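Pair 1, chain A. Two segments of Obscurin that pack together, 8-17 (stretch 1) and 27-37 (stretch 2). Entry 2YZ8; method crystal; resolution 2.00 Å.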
# COMPACT_ATOMS: atom_id res chain seq x y z
N PRO A 8 12.93 2.67 18.43
CA PRO A 8 12.88 1.95 17.16
C PRO A 8 11.53 2.13 16.46
O PRO A 8 10.48 2.06 17.10
CB PRO A 8 13.09 0.49 17.58
CG PRO A 8 12.73 0.44 19.02
CD PRO A 8 13.12 1.77 19.58
N VAL A 9 11.58 2.36 15.15
CA VAL A 9 10.39 2.73 14.37
C VAL A 9 9.46 1.54 14.11
O VAL A 9 9.89 0.51 13.60
CB VAL A 9 10.79 3.43 13.04
CG1 VAL A 9 9.55 3.76 12.21
CG2 VAL A 9 11.60 4.69 13.32
N ARG A 10 8.19 1.72 14.46
CA ARG A 10 7.17 0.69 14.31
C ARG A 10 5.99 1.23 13.50
O ARG A 10 5.75 2.44 13.49
CB ARG A 10 6.67 0.23 15.68
CG ARG A 10 7.37 -0.98 16.30
CD ARG A 10 8.87 -0.79 16.51
NE ARG A 10 9.42 -1.69 17.52
CZ ARG A 10 10.66 -2.17 17.51
NH1 ARG A 10 11.49 -1.88 16.52
NH2 ARG A 10 11.07 -2.97 18.49
N PHE A 11 5.26 0.34 12.84
CA PHE A 11 3.98 0.72 12.24
C PHE A 11 2.96 0.95 13.35
O PHE A 11 2.45 0.01 13.95
CB PHE A 11 3.50 -0.31 11.21
CG PHE A 11 4.29 -0.27 9.93
CD1 PHE A 11 5.30 -1.20 9.70
CD2 PHE A 11 4.04 0.71 8.98
CE1 PHE A 11 6.05 -1.16 8.52
CE2 PHE A 11 4.79 0.76 7.80
CZ PHE A 11 5.79 -0.17 7.57
N GLN A 12 2.70 2.22 13.64
CA GLN A 12 1.77 2.61 14.70
C GLN A 12 0.33 2.30 14.30
O GLN A 12 -0.47 1.87 15.13
CB GLN A 12 1.93 4.10 15.01
CG GLN A 12 1.02 4.61 16.11
CD GLN A 12 1.46 5.94 16.65
OE1 GLN A 12 2.66 6.18 16.80
NE2 GLN A 12 0.51 6.80 16.96
N GLU A 13 0.02 2.53 13.03
CA GLU A 13 -1.27 2.14 12.46
C GLU A 13 -1.04 1.20 11.29
O GLU A 13 -0.36 1.54 10.32
CB GLU A 13 -2.07 3.36 12.01
CG GLU A 13 -2.60 4.22 13.16
N ALA A 14 -1.61 0.01 11.40
CA ALA A 14 -1.48 -1.04 10.40
C ALA A 14 -2.25 -0.71 9.11
O ALA A 14 -3.21 0.06 9.14
CB ALA A 14 -1.96 -2.37 10.98
N LEU A 15 -1.80 -1.28 8.00
CA LEU A 15 -2.58 -1.33 6.76
C LEU A 15 -3.94 -1.99 6.97
O LEU A 15 -4.05 -2.96 7.71
CB LEU A 15 -1.83 -2.12 5.68
CG LEU A 15 -0.71 -1.43 4.91
CD1 LEU A 15 0.05 -2.46 4.08
CD2 LEU A 15 -1.28 -0.33 4.03
N LYS A 16 -4.96 -1.46 6.31
CA LYS A 16 -6.33 -1.96 6.43
C LYS A 16 -6.75 -2.66 5.14
O LYS A 16 -6.38 -2.22 4.04
CB LYS A 16 -7.30 -0.81 6.72
CG LYS A 16 -7.11 -0.15 8.08
N ASP A 17 -7.51 -3.74 5.27
CA ASP A 17 -8.13 -4.42 4.14
C ASP A 17 -9.11 -3.48 3.44
O ASP A 17 -9.94 -2.86 4.11
CB ASP A 17 -8.90 -5.67 4.60
CG ASP A 17 -8.00 -6.76 5.15
OD1 ASP A 17 -8.47 -7.52 6.02
OD2 ASP A 17 -6.83 -6.88 4.71
N THR A 27 -6.11 3.60 -2.67
CA THR A 27 -5.15 4.25 -1.77
C THR A 27 -4.96 3.44 -0.49
O THR A 27 -5.84 3.41 0.37
CB THR A 27 -5.54 5.70 -1.43
OG1 THR A 27 -5.67 6.46 -2.64
CG2 THR A 27 -4.47 6.34 -0.56
N LEU A 28 -3.80 2.79 -0.39
CA LEU A 28 -3.44 2.02 0.80
C LEU A 28 -2.64 2.90 1.75
O LEU A 28 -1.61 3.46 1.37
CB LEU A 28 -2.64 0.78 0.40
CG LEU A 28 -3.42 -0.36 -0.25
CD1 LEU A 28 -4.16 0.08 -1.52
CD2 LEU A 28 -2.46 -1.48 -0.58
N ARG A 29 -3.12 3.01 2.99
CA ARG A 29 -2.52 3.93 3.96
C ARG A 29 -2.11 3.23 5.25
O ARG A 29 -2.85 2.40 5.78
CB ARG A 29 -3.51 5.05 4.31
CG ARG A 29 -3.83 6.01 3.19
CD ARG A 29 -4.80 7.07 3.68
NE ARG A 29 -5.03 8.13 2.70
CZ ARG A 29 -6.04 8.16 1.84
NH1 ARG A 29 -6.16 9.17 0.99
NH2 ARG A 29 -6.94 7.18 1.82
N CYS A 30 -0.93 3.58 5.75
CA CYS A 30 -0.50 3.17 7.09
C CYS A 30 0.32 4.27 7.75
O CYS A 30 0.62 5.29 7.12
CB CYS A 30 0.26 1.83 7.06
SG CYS A 30 1.78 1.82 6.08
N VAL A 31 0.66 4.09 9.02
CA VAL A 31 1.33 5.14 9.80
C VAL A 31 2.49 4.59 10.62
O VAL A 31 2.36 3.55 11.28
CB VAL A 31 0.33 5.86 10.74
CG1 VAL A 31 1.01 7.00 11.49
CG2 VAL A 31 -0.87 6.40 9.97
N LEU A 32 3.62 5.29 10.58
CA LEU A 32 4.80 4.96 11.38
C LEU A 32 4.77 5.67 12.74
O LEU A 32 4.06 6.66 12.90
CB LEU A 32 6.08 5.37 10.64
CG LEU A 32 6.43 4.70 9.31
CD1 LEU A 32 7.41 5.59 8.52
CD2 LEU A 32 6.98 3.30 9.50
N SER A 33 5.57 5.18 13.69
CA SER A 33 5.67 5.78 15.03
C SER A 33 6.53 7.04 15.07
O SER A 33 6.52 7.78 16.06
CB SER A 33 6.19 4.75 16.04
OG SER A 33 7.42 4.20 15.63
N SER A 34 7.30 7.26 14.00
CA SER A 34 7.99 8.53 13.79
C SER A 34 8.27 8.74 12.31
O SER A 34 8.09 7.82 11.50
CB SER A 34 9.27 8.62 14.64
OG SER A 34 10.16 7.57 14.35
N VAL A 35 8.69 9.94 11.95
CA VAL A 35 9.00 10.26 10.55
C VAL A 35 10.30 9.56 10.17
O VAL A 35 11.38 9.96 10.60
CB VAL A 35 9.09 11.78 10.32
CG1 VAL A 35 9.36 12.08 8.84
CG2 VAL A 35 7.81 12.47 10.77
N ALA A 36 10.19 8.48 9.40
CA ALA A 36 11.36 7.73 8.95
C ALA A 36 11.20 7.28 7.51
O ALA A 36 10.09 7.21 6.99
CB ALA A 36 11.62 6.54 9.87
N ALA A 37 12.33 7.00 6.85
CA ALA A 37 12.35 6.57 5.45
C ALA A 37 13.70 5.91 5.12
O ALA A 37 14.67 6.11 5.85
CB ALA A 37 12.09 7.75 4.52
O HOH W 1 -4.32 2.51 8.65

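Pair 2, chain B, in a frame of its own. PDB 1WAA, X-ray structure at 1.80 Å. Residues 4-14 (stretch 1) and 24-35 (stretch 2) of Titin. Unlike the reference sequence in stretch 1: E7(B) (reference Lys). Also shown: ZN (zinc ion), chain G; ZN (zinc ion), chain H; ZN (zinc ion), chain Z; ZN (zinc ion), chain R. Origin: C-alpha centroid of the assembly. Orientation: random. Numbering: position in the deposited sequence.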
# COMPACT_ATOMS: atom_id res chain seq x y z
N ALA B 4 -3.93 -16.01 14.15
CA ALA B 4 -3.98 -15.22 15.36
C ALA B 4 -5.02 -14.11 15.19
O ALA B 4 -5.25 -13.62 14.08
CB ALA B 4 -2.61 -14.65 15.69
N LEU B 5 -5.67 -13.79 16.23
CA LEU B 5 -6.53 -12.62 16.29
C LEU B 5 -5.66 -11.39 16.13
O LEU B 5 -4.46 -11.44 16.43
CB LEU B 5 -7.21 -12.56 17.64
CG LEU B 5 -8.71 -12.80 17.66
CD1 LEU B 5 -9.21 -13.85 16.66
N ILE B 6 -6.22 -10.28 15.65
CA ILE B 6 -5.46 -9.04 15.60
C ILE B 6 -5.46 -8.48 17.00
O ILE B 6 -6.49 -8.49 17.67
CB ILE B 6 -6.06 -8.01 14.62
CG1 ILE B 6 -6.28 -8.63 13.23
CG2 ILE B 6 -5.15 -6.75 14.54
CD1 ILE B 6 -5.04 -9.30 12.61
N GLU B 7 -4.30 -8.02 17.47
CA GLU B 7 -4.22 -7.45 18.81
C GLU B 7 -3.71 -6.02 18.74
O GLU B 7 -3.10 -5.61 17.76
CB GLU B 7 -3.26 -8.27 19.67
CG GLU B 7 -3.89 -9.48 20.32
CD GLU B 7 -3.01 -10.04 21.42
OE1 GLU B 7 -1.82 -10.27 21.13
OE2 GLU B 7 -3.49 -10.23 22.57
N VAL B 8 -3.95 -5.29 19.83
CA VAL B 8 -3.36 -3.98 20.01
C VAL B 8 -1.96 -4.16 20.60
O VAL B 8 -1.80 -4.75 21.67
CB VAL B 8 -4.21 -3.15 20.97
CG1 VAL B 8 -3.58 -1.75 21.21
CG2 VAL B 8 -5.65 -2.98 20.42
N GLU B 9 -0.96 -3.65 19.89
CA GLU B 9 0.41 -3.77 20.37
C GLU B 9 0.83 -2.55 21.20
O GLU B 9 1.41 -2.68 22.27
CB GLU B 9 1.42 -3.95 19.23
CG GLU B 9 2.71 -4.51 19.76
N LYS B 10 0.58 -1.37 20.68
CA LYS B 10 0.85 -0.13 21.42
C LYS B 10 -0.45 0.69 21.49
O LYS B 10 -1.00 1.11 20.46
CB LYS B 10 1.96 0.70 20.70
CG LYS B 10 3.35 -0.02 20.58
CE LYS B 10 5.72 0.05 19.34
NZ LYS B 10 6.45 0.78 18.27
N PRO B 11 -1.19 0.66 22.64
CA PRO B 11 -2.54 1.20 22.72
C PRO B 11 -2.61 2.72 22.51
O PRO B 11 -1.59 3.41 22.58
CB PRO B 11 -2.95 0.85 24.16
CG PRO B 11 -1.67 0.81 24.91
CD PRO B 11 -0.72 0.16 23.94
N LEU B 12 -3.82 3.22 22.25
CA LEU B 12 -4.06 4.64 22.29
C LEU B 12 -3.74 5.16 23.68
O LEU B 12 -4.01 4.49 24.69
CB LEU B 12 -5.54 4.87 22.04
CG LEU B 12 -6.14 5.46 20.77
CD1 LEU B 12 -5.24 5.46 19.54
CD2 LEU B 12 -7.53 4.82 20.51
N TYR B 13 -3.17 6.35 23.75
CA TYR B 13 -3.11 7.05 25.04
C TYR B 13 -3.70 8.44 24.92
O TYR B 13 -3.87 8.98 23.82
CB TYR B 13 -1.71 7.05 25.69
CG TYR B 13 -0.57 7.51 24.81
CD1 TYR B 13 -0.74 8.56 23.88
CD2 TYR B 13 0.70 6.89 24.91
CE1 TYR B 13 0.31 8.98 23.06
CE2 TYR B 13 1.77 7.30 24.10
CZ TYR B 13 1.56 8.34 23.17
OH TYR B 13 2.61 8.75 22.36
N GLY B 14 -4.06 8.99 26.08
CA GLY B 14 -4.73 10.28 26.17
C GLY B 14 -3.86 11.39 25.64
O GLY B 14 -2.64 11.31 25.76
N HIS B 24 -3.13 14.54 17.90
CA HIS B 24 -2.80 13.38 17.08
C HIS B 24 -2.91 12.19 17.99
O HIS B 24 -2.41 12.23 19.11
CB HIS B 24 -1.35 13.47 16.59
CG HIS B 24 -1.03 14.75 15.88
ND1 HIS B 24 -0.37 15.79 16.48
CD2 HIS B 24 -1.26 15.15 14.60
CE1 HIS B 24 -0.23 16.79 15.62
NE2 HIS B 24 -0.77 16.43 14.47
N PHE B 25 -3.61 11.15 17.52
CA PHE B 25 -3.69 9.89 18.25
C PHE B 25 -3.00 8.81 17.40
O PHE B 25 -2.95 8.90 16.14
CB PHE B 25 -5.14 9.50 18.48
CG PHE B 25 -5.81 10.34 19.52
CD1 PHE B 25 -5.82 9.93 20.84
CD2 PHE B 25 -6.42 11.55 19.19
CE1 PHE B 25 -6.45 10.71 21.83
CE2 PHE B 25 -7.03 12.33 20.17
CZ PHE B 25 -7.04 11.90 21.49
N GLU B 26 -2.51 7.79 18.09
CA GLU B 26 -1.65 6.81 17.46
C GLU B 26 -1.91 5.44 18.10
O GLU B 26 -1.87 5.30 19.32
CB GLU B 26 -0.21 7.25 17.71
CG GLU B 26 0.83 6.32 17.16
CD GLU B 26 2.23 6.71 17.53
OE1 GLU B 26 3.16 6.29 16.83
OE2 GLU B 26 2.42 7.43 18.52
N ILE B 27 -2.17 4.44 17.27
CA ILE B 27 -2.27 3.06 17.79
C ILE B 27 -1.54 2.10 16.87
O ILE B 27 -1.54 2.29 15.65
CB ILE B 27 -3.74 2.62 17.99
CG1 ILE B 27 -3.83 1.22 18.60
CG2 ILE B 27 -4.49 2.67 16.70
CD1 ILE B 27 -5.23 0.85 18.98
N GLU B 28 -0.91 1.08 17.45
CA GLU B 28 -0.19 0.09 16.65
C GLU B 28 -0.80 -1.29 16.82
O GLU B 28 -1.02 -1.76 17.94
CB GLU B 28 1.28 0.06 17.07
CG GLU B 28 2.19 -0.61 16.04
CD GLU B 28 3.64 -0.57 16.48
OE1 GLU B 28 4.19 -1.64 16.85
OE2 GLU B 28 4.21 0.55 16.49
N LEU B 29 -1.07 -1.96 15.71
CA LEU B 29 -1.67 -3.29 15.75
C LEU B 29 -0.60 -4.34 15.59
O LEU B 29 0.54 -4.03 15.26
CB LEU B 29 -2.69 -3.42 14.61
CG LEU B 29 -4.15 -3.06 14.88
CD1 LEU B 29 -4.38 -2.19 16.12
CD2 LEU B 29 -4.77 -2.47 13.67
N SER B 30 -0.99 -5.59 15.80
CA SER B 30 -0.09 -6.73 15.68
C SER B 30 0.20 -7.11 14.23
O SER B 30 1.13 -7.87 13.96
CB SER B 30 -0.67 -7.94 16.43
OG SER B 30 -1.97 -8.23 15.93
N GLU B 31 -0.59 -6.55 13.31
CA GLU B 31 -0.57 -6.90 11.87
C GLU B 31 -0.82 -5.69 11.02
O GLU B 31 -1.60 -4.80 11.41
CB GLU B 31 -1.65 -7.94 11.55
CG GLU B 31 -1.42 -9.31 12.19
CD GLU B 31 -0.35 -10.15 11.45
OE1 GLU B 31 0.27 -11.04 12.09
OE2 GLU B 31 -0.14 -9.93 10.23
N PRO B 32 -0.14 -5.63 9.86
CA PRO B 32 -0.34 -4.52 8.91
C PRO B 32 -1.62 -4.68 8.09
O PRO B 32 -2.19 -5.79 8.03
CB PRO B 32 0.89 -4.65 7.98
CG PRO B 32 1.28 -6.14 8.03
CD PRO B 32 0.86 -6.61 9.40
N ASP B 33 -2.07 -3.59 7.47
CA ASP B 33 -3.12 -3.67 6.46
C ASP B 33 -4.46 -4.16 7.01
O ASP B 33 -5.20 -4.83 6.32
CB ASP B 33 -2.70 -4.59 5.29
CG ASP B 33 -1.50 -4.05 4.50
OD1 ASP B 33 -1.10 -2.86 4.70
OD2 ASP B 33 -0.95 -4.80 3.65
N VAL B 34 -4.73 -3.87 8.26
CA VAL B 34 -6.01 -4.21 8.88
C VAL B 34 -6.86 -2.95 8.83
O VAL B 34 -6.40 -1.89 9.26
CB VAL B 34 -5.83 -4.65 10.31
CG1 VAL B 34 -7.13 -5.08 10.88
CG2 VAL B 34 -4.88 -5.84 10.35
N HIS B 35 -8.07 -3.08 8.31
CA HIS B 35 -9.00 -1.96 8.19
C HIS B 35 -9.56 -1.53 9.53
O HIS B 35 -10.14 -2.35 10.26
CB HIS B 35 -10.15 -2.27 7.21
CG HIS B 35 -11.00 -1.07 6.92
ND1 HIS B 35 -10.71 -0.18 5.89
CD2 HIS B 35 -12.07 -0.55 7.57
CE1 HIS B 35 -11.59 0.80 5.91
NE2 HIS B 35 -12.43 0.60 6.91
ZN ZN G . 0.76 15.78 17.96
ZN ZN H . 4.57 6.08 18.02
ZN ZN Z . -9.17 -0.30 4.40
ZN ZN R . 0.80 -4.14 3.15
O HOH W 2 -1.84 -11.05 15.65
O HOH W 3 -2.47 8.13 21.13
O HOH W 4 1.64 9.69 19.48
O HOH W 5 -0.71 15.71 19.90
O HOH W 6 0.51 -2.64 1.78
O HOH W 7 4.49 4.18 19.08
O HOH W 8 -9.36 -2.25 3.94
O HOH W 9 -7.41 -1.14 5.32

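The sharpest difference lies at the bridged pair that follows the bulge. In pair 2, K10(B) and E28(B) form a salt bridge, with K10(B) NZ 2.9 Å from E28(B) OE2. In pair 1 the matching residues are E13(A) and V31(A). Their side chains also lie on one face of the sheet, and they meet through carbon, E13(A) CB to V31(A) CB at 3.7 Å. The carboxylate of E13(A) is not modelled, so its position is unknown.

The backbones are nearly the same. Fourteen central residues superpose with an RMSD of 0.4 Å. In each pair, stretch 1 turns a corner and runs antiparallel to a strand of stretch 2. F11(A) pairs with L32(A), and V8(B) pairs with L29(B). The next bridges are E13(A) with V31(A) and K10(B) with E28(B). The register shifts by one between the two bridges, which is a beta bulge.

At the bulge one carbonyl serves two amides. V31(A) O accepts from Q12(A) N at 2.7 Å, a weak bond with an angle of 120°, and from E13(A) N at 3.1 Å. E28(B) O accepts from E9(B) N at 2.7 Å and from K10(B) N at 3.2 Å. Here the first bond is straighter, at 151°. The return bonds match: V31(A) N to E13(A) O and E28(B) N to K10(B) O are both 3.0 Å.

A serine occupies the same position in both pairs, just after the strand. S33(A) and S30(B) both have chi1 in p. R10(A) N donates to S33(A) OG at 2.8 Å, and E7(B) N donates to S30(B) OG at 2.8 Å. Both bonds are almost linear. The serine amides donate back, S33(A) N to R10(A) O at 2.8 Å and S30(B) N to E7(B) O at 2.9 Å. E7(B), which differs from the reference Lys, is opposite in charge to R10(A), but the ends of both side chains lead away, and the shared bonds use their backbone.

The apolar packing is solved differently at F11(A) and V8(B). The F11(A) ring takes L32(A) CD2 over one face, 4.1 Å from the ring centroid. F11(A) CE2 also reaches C30(A) SG at 3.6 Å. V8(B) is shorter, but its partner I27(B), matching C30(A), is longer. V8(B) CG1 meets I27(B) CD1 at 3.8 Å. The longer side chain is on stretch 1 in pair 1 and on stretch 2 in pair 2.

At V9(A) and I6(B) both partners are larger in pair 2. V9(A) CG2 touches A36(A) CB at 3.9 Å. I6(B) CD1 lies 4.1 Å from V34(B) CG2 and 3.6 Å from E31(B) CG.

L15(A) and L12(B) match closely. L15(A) CD2 packs on L28(A) CB at 4.0 Å, and L12(B) CD1 on F25(B) CB at 4.2 Å. L15(A) CG lies 4.0 Å from C30(A) CB, and L12(B) CD1 3.6 Å from I27(B) CB. Nearby, water 1 donates to A14(A) O and R29(A) O. In pair 2, water 3 instead accepts from Y13(B) N and E26(B) N.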